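Local coordinates for protein PaxB (Photorhabdus luminescens, PDB 6EK4) that probably serves as the B component of a two-component alpha-helical toxin that forms pores in target membranes, at residues Lys20-Ser23 with Gln24-Asn28; Ala161-Gln164 with Ala165-Gln169; Asp189-Gln193 with Tyr194-Asp198; Lys331-His334 with Lys335-Phe339. All coordinates share one frame; numbering follows the deposited sequence.

All four contacts are local, each between neighbouring turns or at the end of a helix in this long, mostly helical chain. Contact 1 lies nearest the middle, its centre 13 Å from that of the chain. Val-26 there has its side chain about 11 Å from a bound sodium ion. Contact 4 is 26 Å from contact 1, centre to centre. Contacts 2 and 3 share helix 149-193, with centres 42 Å apart, and contact 3 lies at its C-terminal end. Contacts 3 and 4 lie on opposite sides of the chain centre, with 101 Å between their own centres. No two contacts touch.

Contact 1: Lys20-Ser23 with Gln24-Asn28; sequences KTLS and QAVKN
Leu-22 and Val-26 meet one helical turn apart, on the buried side of helix 19-35. Their side chains run alongside one another. The contact is apolar, with CD2 of Leu-22 4.2 Å from CG2 of Val-26. Leu-22 CG is opposite its own backbone N (chi1 -159°), which sends CD2 toward Val-26. Val-26 CG2 lies beside its backbone N, on the side of the preceding turn.

Backbone bonds of the i to i+4 kind join the two turns. Gln-24 N gives to Lys-20 O at 2.8 Å. Lys-27 N gives to Ser-23 O at 2.9 Å, and Val-26 N to Leu-22 O at 3.2 Å. The bond from Ala-25 N to Thr-21 O is weak.

Polar side chains add bonds of their own. The Gln-24 chain bends at chi2 (64°), and this turns its amide along the helix. NE2 then donates to Asn-28 OD1 at 3.1 Å, with an N-H...O angle of 152°. The acceptor lies in the Gln-24 amide plane, but the donor stands above the Asn-28 carbonyl plane. Gln-24 OE1 bonds Ser-353 N at the C-terminus. Ser-23 OG bonds Asp-58 and the Val-19 carbonyl, so it is held by two partners.

Leu-22 also touches Leu-57 of helix 42-73 and Leu-305 of helix 247-321, and Val-26 touches Ser-54 of helix 42-73. The arrangement is that of an amphipathic helix packed in an alpha-helical bundle.

Contact 2: Ala161-Gln164 with Ala165-Gln169; sequences AEIQ and ADIAQ
Ala-161 meets Ala-165 one turn further along helix 149-193. Its carbonyl O accepts the Ala-165 N-H at 2.9 Å.

Glu-162 touches the next turn through its backbone. Its O takes the Asp-166 N-H at 2.9 Å. The Asp-166 carboxylate leads away from 161-164, and the side chain touches Leu-271 of helix 247-321.

Ile-163 carries the side-chain part of the contact and is its buried residue. Its O accepts a nearly straight bond from Ile-167 N, with an N-H...O angle of 174°. The two isoleucine side chains pass each other at a slant. Ile-163 CG2 lies 3.9 Å from Ile-167 CD1. Ile-167 CG1 stands beside its own backbone N (chi1 -69°), and CD1 extends from there back over the preceding turn. CD1 is also 3.6 Å from Ile-163 O, so it covers both the carbonyl and the methyl. Ile-163 further touches Gln-274 of helix 247-321. Ile-167 touches Leu-271 and Leu-275 of the same helix. The pair is part of the face by which helix 149-193 packs on helix 247-321 in the elongated two-helix part of the chain. The rest of the contact is mostly exposed.

Gln-164 ends the first segment. Its O accepts from Ala-168 N at 3.1 Å. Its CB points away from 165-169, and the chain runs extended beyond CG.

Contact 3: Asp189-Gln193 with Tyr194-Asp198; sequences DVIRQ and YNLAD
The end of helix 149-193 closes here in a Schellman-like turn, in which Ile-191 is joined to Leu-196 by both backbone and side chains. Leu-196 N donates to Ile-191 O at 3.0 Å, with the donor in the carbonyl plane. This 6→1 bond, a left-handed residue and an apolar pair are those of a Schellman motif. Just before it, the last i to i+4 bond runs from Tyr-194 N to Val-190 O at 3.2 Å.

Asn-195 has left-handed backbone angles (phi 55°, psi 46°). They end the helix and turn the chain into the short helix 196-199. The turn sets Leu-196 against Ile-191, and their side chains cross at about a right angle. Ile-191 CG1 lies 4.1 Å from Leu-196 CD2, and Ile-191 CG2 is equally far from Leu-196 CB. Ile-191 also packs on Ile-227 of helix 217-237 and on Leu-250 of helix 247-321. Leu-196 meets Pro-205 and Leu-210 in a loop.

Gln-193 stretches alongside the Tyr-194 ring. Its amide plane is turned only 18° from the ring and stacks on it, with Gln-193 NE2 3.8 Å from Tyr-194 CE2. At the ring's edge, in its plane, lies Val-190 O, 3.5 Å from Tyr-194 CD2. Tyr-194 also touches Lys-219 and Ile-223 of helix 217-237.

Contact 4: Lys331-His334 with Lys335-Phe339; sequences KIIH and KQLDF
Four i to i+4 backbone bonds carry helix 326-348 from Lys-331-His-334 into Lys-335-Phe-339, among them Leu-337 N to Ile-333 O at 2.7 Å and Gln-336 N to Ile-332 O at 3.0 Å.

Ile-333 and Leu-337 make the apolar pair. Both side chains leave the helix in the same direction. Ile-333 CG2 approaches Leu-337 CD1 to 3.7 Å. Leu-337 CG stands beside its own backbone N (chi1 -80°), which keeps the side chain over the Ile-333 carbonyl. Leu-337 also touches Leu-72 of helix 42-73, and Ile-333 touches Leu-75 and Pro-76 in the loop after it.

Ile-332 and Gln-336 are both buried. Ile-332 CG2 lies 3.6 Å from Gln-336 NE2, an apolar methyl against an amide. The Gln-336 chain is extended beyond CG, and its NE2 reaches helix 247-321, with weak hydrogen bonds to Phe-312 O and Gln-315 OE1. Ile-332 packs on Leu-316 of the same helix. This face therefore ties helix 326-348 into the helical bundle.

The other side is more polar. Lys-331 NZ and Lys-335 NZ are 5.3 Å apart, two positive ends that do not touch. Lys-335 makes a cation-pi contact with Tyr-14. His-334 ND1 bonds Thr-330 O, one turn back in the helix. Asp-338 N donates to His-334 O at 3.0 Å.

Contact 1: Lys20-Ser23 with Gln24-Asn28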
loop_
_atom_site.group_PDB
_atom_site.type_symbol
_atom_site.label_atom_id
_atom_site.label_comp_id
_atom_site.label_asym_id
_atom_site.label_seq_id
_atom_site.Cartn_x
_atom_site.Cartn_y
_atom_site.Cartn_z
ATOM N N LYS A 20 9.123 -0.960 -16.727
ATOM C CA LYS A 20 8.379 0.145 -16.114
ATOM C C LYS A 20 7.561 -0.366 -14.930
ATOM O O LYS A 20 7.562 0.243 -13.861
ATOM C CB LYS A 20 7.458 0.823 -17.134
ATOM C CG LYS A 20 6.886 2.152 -16.662
ATOM C CD LYS A 20 5.900 2.732 -17.661
ATOM C CE LYS A 20 5.427 4.111 -17.233
ATOM N NZ LYS A 20 4.226 4.559 -17.991
ATOM N N THR A 21 6.868 -1.483 -15.131
ATOM C CA THR A 21 6.127 -2.145 -14.057
ATOM C C THR A 21 7.064 -2.566 -12.920
ATOM O O THR A 21 6.683 -2.526 -11.746
ATOM C CB THR A 21 5.372 -3.381 -14.589
ATOM O OG1 THR A 21 4.475 -2.980 -15.631
ATOM C CG2 THR A 21 4.579 -4.063 -13.480
ATOM N N LEU A 22 8.286 -2.959 -13.278
ATOM C CA LEU A 22 9.309 -3.335 -12.303
ATOM C C LEU A 22 9.763 -2.112 -11.505
ATOM O O LEU A 22 9.753 -2.132 -10.276
ATOM C CB LEU A 22 10.511 -3.981 -13.011
ATOM C CG LEU A 22 11.450 -4.871 -12.186
ATOM C CD1 LEU A 22 12.430 -5.584 -13.106
ATOM C CD2 LEU A 22 12.200 -4.093 -11.112
ATOM N N SER A 23 10.149 -1.054 -12.216
ATOM C CA SER A 23 10.696 0.152 -11.585
ATOM C C SER A 23 9.646 0.968 -10.829
ATOM O O SER A 23 9.950 1.558 -9.790
ATOM C CB SER A 23 11.387 1.034 -12.627
ATOM O OG SER A 23 12.513 0.375 -13.181
ATOM N N GLN A 24 8.422 1.010 -11.353
ATOM C CA GLN A 24 7.325 1.719 -10.696
ATOM C C GLN A 24 6.951 1.044 -9.376
ATOM O O GLN A 24 6.605 1.719 -8.408
ATOM C CB GLN A 24 6.099 1.798 -11.616
ATOM C CG GLN A 24 4.935 2.616 -11.066
ATOM C CD GLN A 24 5.278 4.083 -10.885
ATOM O OE1 GLN A 24 5.690 4.757 -11.830
ATOM N NE2 GLN A 24 5.105 4.590 -9.667
ATOM N N ALA A 25 7.020 -0.285 -9.346
ATOM C CA ALA A 25 6.751 -1.044 -8.126
ATOM C C ALA A 25 7.804 -0.764 -7.054
ATOM O O ALA A 25 7.478 -0.668 -5.872
ATOM C CB ALA A 25 6.687 -2.532 -8.429
ATOM N N VAL A 26 9.061 -0.635 -7.478
ATOM C CA VAL A 26 10.157 -0.269 -6.576
ATOM C C VAL A 26 9.953 1.153 -6.046
ATOM O O VAL A 26 10.198 1.423 -4.868
ATOM C CB VAL A 26 11.530 -0.385 -7.281
ATOM C CG1 VAL A 26 12.649 0.183 -6.417
ATOM C CG2 VAL A 26 11.829 -1.835 -7.633
ATOM N N LYS A 27 9.504 2.051 -6.921
ATOM C CA LYS A 27 9.181 3.431 -6.546
ATOM C C LYS A 27 8.036 3.476 -5.526
ATOM O O LYS A 27 8.078 4.253 -4.572
ATOM C CB LYS A 27 8.816 4.238 -7.802
ATOM C CG LYS A 27 8.432 5.694 -7.570
ATOM C CD LYS A 27 9.601 6.519 -7.059
ATOM C CE LYS A 27 9.284 8.006 -7.091
ATOM N NZ LYS A 27 10.451 8.837 -6.683
ATOM N N ASN A 28 7.025 2.637 -5.735
ATOM C CA ASN A 28 5.868 2.573 -4.838
ATOM C C ASN A 28 6.203 1.989 -3.468
ATOM O O ASN A 28 5.614 2.388 -2.463
ATOM C CB ASN A 28 4.733 1.760 -5.475
ATOM C CG ASN A 28 4.145 2.430 -6.704
ATOM O OD1 ASN A 28 4.242 3.648 -6.876
ATOM N ND2 ASN A 28 3.526 1.635 -7.568
#

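Contact 2: Ala161-Gln164 with Ala165-Gln169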
loop_
_atom_site.group_PDB
_atom_site.type_symbol
_atom_site.label_atom_id
_atom_site.label_comp_id
_atom_site.label_asym_id
_atom_site.label_seq_id
_atom_site.Cartn_x
_atom_site.Cartn_y
_atom_site.Cartn_z
ATOM N N ALA A 161 -14.488 -0.974 15.329
ATOM C CA ALA A 161 -15.933 -1.205 15.317
ATOM C C ALA A 161 -16.585 -0.835 16.649
ATOM O O ALA A 161 -17.611 -0.153 16.669
ATOM C CB ALA A 161 -16.235 -2.656 14.969
ATOM N N GLU A 162 -15.986 -1.282 17.753
ATOM C CA GLU A 162 -16.532 -1.006 19.090
ATOM C C GLU A 162 -16.300 0.437 19.557
ATOM O O GLU A 162 -17.082 0.952 20.357
ATOM C CB GLU A 162 -16.021 -2.013 20.134
ATOM C CG GLU A 162 -14.510 -2.094 20.314
ATOM C CD GLU A 162 -14.091 -3.201 21.272
ATOM O OE1 GLU A 162 -14.929 -3.645 22.086
ATOM O OE2 GLU A 162 -12.919 -3.631 21.211
ATOM N N ILE A 163 -15.243 1.085 19.068
ATOM C CA ILE A 163 -15.026 2.513 19.340
ATOM C C ILE A 163 -16.077 3.347 18.606
ATOM O O ILE A 163 -16.682 4.243 19.197
ATOM C CB ILE A 163 -13.603 2.979 18.949
ATOM C CG1 ILE A 163 -12.582 2.451 19.961
ATOM C CG2 ILE A 163 -13.517 4.502 18.897
ATOM C CD1 ILE A 163 -11.141 2.585 19.514
ATOM N N GLN A 164 -16.287 3.050 17.324
ATOM C CA GLN A 164 -17.329 3.718 16.538
ATOM C C GLN A 164 -18.716 3.468 17.129
ATOM O O GLN A 164 -19.566 4.361 17.122
ATOM C CB GLN A 164 -17.293 3.258 15.076
ATOM C CG GLN A 164 -16.161 3.870 14.263
ATOM C CD GLN A 164 -16.176 3.439 12.805
ATOM O OE1 GLN A 164 -16.028 4.266 11.903
ATOM N NE2 GLN A 164 -16.354 2.142 12.566
ATOM N N ALA A 165 -18.931 2.257 17.640
ATOM C CA ALA A 165 -20.189 1.892 18.294
ATOM C C ALA A 165 -20.387 2.645 19.611
ATOM O O ALA A 165 -21.507 3.036 19.945
ATOM C CB ALA A 165 -20.243 0.390 18.535
ATOM N N ASP A 166 -19.297 2.842 20.352
ATOM C CA ASP A 166 -19.341 3.575 21.619
ATOM C C ASP A 166 -19.661 5.050 21.374
ATOM O O ASP A 166 -20.536 5.614 22.028
ATOM C CB ASP A 166 -18.009 3.435 22.366
ATOM C CG ASP A 166 -18.124 3.744 23.850
ATOM O OD1 ASP A 166 -19.196 4.199 24.307
ATOM O OD2 ASP A 166 -17.128 3.523 24.569
ATOM N N ILE A 167 -18.953 5.661 20.424
ATOM C CA ILE A 167 -19.199 7.053 20.029
ATOM C C ILE A 167 -20.664 7.258 19.618
ATOM O O ILE A 167 -21.287 8.250 20.002
ATOM C CB ILE A 167 -18.261 7.489 18.874
ATOM C CG1 ILE A 167 -16.815 7.596 19.376
ATOM C CG2 ILE A 167 -18.696 8.827 18.283
ATOM C CD1 ILE A 167 -15.778 7.646 18.272
ATOM N N ALA A 168 -21.203 6.317 18.845
ATOM C CA ALA A 168 -22.596 6.377 18.401
ATOM C C ALA A 168 -23.573 6.267 19.572
ATOM O O ALA A 168 -24.579 6.979 19.615
ATOM C CB ALA A 168 -22.873 5.282 17.383
ATOM N N GLN A 169 -23.279 5.420 20.525
ATOM C CA GLN A 169 -24.180 5.339 21.631
ATOM C C GLN A 169 -24.044 6.583 22.463
ATOM O O GLN A 169 -25.019 7.185 22.846
ATOM C CB GLN A 169 -23.890 4.122 22.466
ATOM C CG GLN A 169 -25.133 3.507 23.047
ATOM C CD GLN A 169 -24.814 2.750 24.291
ATOM O OE1 GLN A 169 -23.703 2.255 24.452
ATOM N NE2 GLN A 169 -25.774 2.668 25.192
#

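Contact 3: Asp189-Gln193 with Tyr194-Asp198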
loop_
_atom_site.group_PDB
_atom_site.type_symbol
_atom_site.label_atom_id
_atom_site.label_comp_id
_atom_site.label_asym_id
_atom_site.label_seq_id
_atom_site.Cartn_x
_atom_site.Cartn_y
_atom_site.Cartn_z
ATOM N N ASP A 189 -37.690 29.433 32.009
ATOM C CA ASP A 189 -37.992 30.654 31.255
ATOM C C ASP A 189 -39.418 31.150 31.505
ATOM O O ASP A 189 -39.621 32.340 31.739
ATOM C CB ASP A 189 -37.757 30.450 29.751
ATOM C CG ASP A 189 -36.275 30.370 29.389
ATOM O OD1 ASP A 189 -35.418 30.565 30.279
ATOM O OD2 ASP A 189 -35.967 30.113 28.204
ATOM N N VAL A 190 -40.396 30.246 31.462
ATOM C CA VAL A 190 -41.793 30.621 31.732
ATOM C C VAL A 190 -42.020 30.977 33.209
ATOM O O VAL A 190 -42.877 31.805 33.523
ATOM C CB VAL A 190 -42.809 29.542 31.273
ATOM C CG1 VAL A 190 -42.723 29.342 29.767
ATOM C CG2 VAL A 190 -42.608 28.217 31.999
ATOM N N ILE A 191 -41.254 30.353 34.102
ATOM C CA ILE A 191 -41.272 30.704 35.525
ATOM C C ILE A 191 -40.679 32.099 35.727
ATOM O O ILE A 191 -41.251 32.926 36.437
ATOM C CB ILE A 191 -40.497 29.668 36.375
ATOM C CG1 ILE A 191 -41.277 28.351 36.435
ATOM C CG2 ILE A 191 -40.250 30.184 37.789
ATOM C CD1 ILE A 191 -40.452 27.158 36.867
ATOM N N ARG A 192 -39.536 32.348 35.097
ATOM C CA ARG A 192 -38.847 33.635 35.203
ATOM C C ARG A 192 -39.603 34.767 34.497
ATOM O O ARG A 192 -39.642 35.893 34.995
ATOM C CB ARG A 192 -37.423 33.516 34.642
ATOM C CG ARG A 192 -36.479 32.712 35.530
ATOM C CD ARG A 192 -35.395 31.997 34.730
ATOM N NE ARG A 192 -34.231 31.622 35.536
ATOM C CZ ARG A 192 -34.215 30.677 36.479
ATOM N NH1 ARG A 192 -35.310 29.977 36.778
ATOM N NH2 ARG A 192 -33.088 30.432 37.140
ATOM N N GLN A 193 -40.203 34.461 33.348
ATOM C CA GLN A 193 -40.912 35.463 32.546
ATOM C C GLN A 193 -42.196 35.948 33.219
ATOM O O GLN A 193 -42.487 37.145 33.211
ATOM C CB GLN A 193 -41.236 34.897 31.157
ATOM C CG GLN A 193 -41.916 35.876 30.206
ATOM C CD GLN A 193 -42.285 35.245 28.874
ATOM O OE1 GLN A 193 -41.697 34.244 28.460
ATOM N NE2 GLN A 193 -43.266 35.831 28.194
ATOM N N TYR A 194 -42.959 35.019 33.792
ATOM C CA TYR A 194 -44.249 35.339 34.413
ATOM C C TYR A 194 -44.186 35.452 35.944
ATOM O O TYR A 194 -45.223 35.550 36.601
ATOM C CB TYR A 194 -45.296 34.303 33.992
ATOM C CG TYR A 194 -45.710 34.425 32.543
ATOM C CD1 TYR A 194 -46.604 35.412 32.139
ATOM C CD2 TYR A 194 -45.208 33.559 31.576
ATOM C CE1 TYR A 194 -46.988 35.533 30.813
ATOM C CE2 TYR A 194 -45.587 33.672 30.248
ATOM C CZ TYR A 194 -46.477 34.659 29.872
ATOM O OH TYR A 194 -46.860 34.779 28.556
ATOM N N ASN A 195 -42.972 35.451 36.498
ATOM C CA ASN A 195 -42.746 35.643 37.937
ATOM C C ASN A 195 -43.525 34.660 38.813
ATOM O O ASN A 195 -44.139 35.051 39.806
ATOM C CB ASN A 195 -43.071 37.086 38.347
ATOM C CG ASN A 195 -42.363 38.115 37.485
ATOM O OD1 ASN A 195 -42.655 38.249 36.297
ATOM N ND2 ASN A 195 -41.436 38.855 38.082
ATOM N N LEU A 196 -43.488 33.383 38.444
ATOM C CA LEU A 196 -44.211 32.343 39.185
ATOM C C LEU A 196 -43.658 32.121 40.597
ATOM O O LEU A 196 -44.398 31.725 41.494
ATOM C CB LEU A 196 -44.219 31.021 38.405
ATOM C CG LEU A 196 -45.372 30.833 37.411
ATOM C CD1 LEU A 196 -45.539 32.044 36.502
ATOM C CD2 LEU A 196 -45.163 29.569 36.591
ATOM N N ALA A 197 -42.366 32.380 40.788
ATOM C CA ALA A 197 -41.737 32.260 42.106
ATOM C C ALA A 197 -42.224 33.337 43.080
ATOM O O ALA A 197 -42.190 33.140 44.297
ATOM C CB ALA A 197 -40.223 32.316 41.974
ATOM N N ASP A 198 -42.668 34.470 42.537
ATOM C CA ASP A 198 -43.207 35.565 43.343
ATOM C C ASP A 198 -44.594 35.211 43.895
ATOM O O ASP A 198 -44.889 35.489 45.056
ATOM C CB ASP A 198 -43.268 36.855 42.511
ATOM C CG ASP A 198 -43.458 38.109 43.361
ATOM O OD1 ASP A 198 -43.670 39.192 42.772
ATOM O OD2 ASP A 198 -43.389 38.029 44.607
#

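Contact 4: Lys331-His334 with Lys335-Phe339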
loop_
_atom_site.group_PDB
_atom_site.type_symbol
_atom_site.label_atom_id
_atom_site.label_comp_id
_atom_site.label_asym_id
_atom_site.label_seq_id
_atom_site.Cartn_x
_atom_site.Cartn_y
_atom_site.Cartn_z
ATOM N N LYS A 331 22.418 -15.020 -36.091
ATOM C CA LYS A 331 20.990 -14.786 -35.869
ATOM C C LYS A 331 20.662 -14.750 -34.374
ATOM O O LYS A 331 19.866 -13.921 -33.931
ATOM C CB LYS A 331 20.147 -15.868 -36.553
ATOM C CG LYS A 331 18.692 -15.470 -36.774
ATOM C CD LYS A 331 17.738 -16.638 -36.572
ATOM C CE LYS A 331 17.468 -16.884 -35.095
ATOM N NZ LYS A 331 16.659 -18.113 -34.868
ATOM N N ILE A 332 21.279 -15.649 -33.607
ATOM C CA ILE A 332 21.053 -15.734 -32.160
ATOM C C ILE A 332 21.504 -14.451 -31.462
ATOM O O ILE A 332 20.820 -13.958 -30.566
ATOM C CB ILE A 332 21.789 -16.942 -31.526
ATOM C CG1 ILE A 332 21.312 -18.269 -32.135
ATOM C CG2 ILE A 332 21.602 -16.963 -30.012
ATOM C CD1 ILE A 332 19.819 -18.513 -32.041
ATOM N N ILE A 333 22.652 -13.921 -31.874
ATOM C CA ILE A 333 23.182 -12.680 -31.307
ATOM C C ILE A 333 22.267 -11.496 -31.623
ATOM O O ILE A 333 21.958 -10.699 -30.737
ATOM C CB ILE A 333 24.618 -12.395 -31.807
ATOM C CG1 ILE A 333 25.591 -13.419 -31.214
ATOM C CG2 ILE A 333 25.063 -10.985 -31.434
ATOM C CD1 ILE A 333 26.932 -13.476 -31.915
ATOM N N HIS A 334 21.836 -11.388 -32.878
ATOM C CA HIS A 334 20.960 -10.289 -33.303
ATOM C C HIS A 334 19.566 -10.366 -32.675
ATOM O O HIS A 334 18.938 -9.334 -32.435
ATOM C CB HIS A 334 20.861 -10.221 -34.832
ATOM C CG HIS A 334 22.009 -9.506 -35.475
ATOM N ND1 HIS A 334 23.217 -10.116 -35.735
ATOM C CD2 HIS A 334 22.136 -8.226 -35.900
ATOM C CE1 HIS A 334 24.038 -9.246 -36.296
ATOM N NE2 HIS A 334 23.406 -8.092 -36.407
ATOM N N LYS A 335 19.089 -11.580 -32.411
ATOM C CA LYS A 335 17.808 -11.772 -31.729
ATOM C C LYS A 335 17.941 -11.376 -30.257
ATOM O O LYS A 335 17.060 -10.717 -29.701
ATOM C CB LYS A 335 17.336 -13.224 -31.850
ATOM C CG LYS A 335 15.835 -13.400 -31.692
ATOM C CD LYS A 335 15.458 -14.860 -31.500
ATOM C CE LYS A 335 13.961 -15.020 -31.287
ATOM N NZ LYS A 335 13.601 -16.399 -30.860
ATOM N N GLN A 336 19.050 -11.783 -29.641
ATOM C CA GLN A 336 19.365 -11.400 -28.263
ATOM C C GLN A 336 19.613 -9.898 -28.129
ATOM O O GLN A 336 19.253 -9.298 -27.118
ATOM C CB GLN A 336 20.590 -12.166 -27.752
ATOM C CG GLN A 336 20.311 -13.618 -27.398
ATOM C CD GLN A 336 21.515 -14.322 -26.795
ATOM O OE1 GLN A 336 22.512 -13.690 -26.444
ATOM N NE2 GLN A 336 21.424 -15.640 -26.668
ATOM N N LEU A 337 20.232 -9.299 -29.142
ATOM C CA LEU A 337 20.484 -7.857 -29.141
ATOM C C LEU A 337 19.193 -7.054 -29.302
ATOM O O LEU A 337 18.991 -6.065 -28.598
ATOM C CB LEU A 337 21.489 -7.475 -30.232
ATOM C CG LEU A 337 22.963 -7.726 -29.895
ATOM C CD1 LEU A 337 23.831 -7.541 -31.131
ATOM C CD2 LEU A 337 23.438 -6.821 -28.764
ATOM N N ASP A 338 18.327 -7.482 -30.220
ATOM C CA ASP A 338 17.016 -6.843 -30.410
ATOM C C ASP A 338 16.183 -6.862 -29.128
ATOM O O ASP A 338 15.437 -5.922 -28.853
ATOM C CB ASP A 338 16.230 -7.523 -31.540
ATOM C CG ASP A 338 16.744 -7.156 -32.924
ATOM O OD1 ASP A 338 17.774 -6.456 -33.029
ATOM O OD2 ASP A 338 16.109 -7.576 -33.915
ATOM N N PHE A 339 16.313 -7.938 -28.356
ATOM C CA PHE A 339 15.648 -8.051 -27.060
ATOM C C PHE A 339 16.182 -7.016 -26.071
ATOM O O PHE A 339 15.412 -6.414 -25.323
ATOM C CB PHE A 339 15.828 -9.460 -26.492
ATOM C CG PHE A 339 15.224 -9.650 -25.131
ATOM C CD1 PHE A 339 13.859 -9.833 -24.987
ATOM C CD2 PHE A 339 16.021 -9.645 -23.992
ATOM C CE1 PHE A 339 13.296 -10.007 -23.735
ATOM C CE2 PHE A 339 15.465 -9.822 -22.736
ATOM C CZ PHE A 339 14.099 -10.002 -22.608
#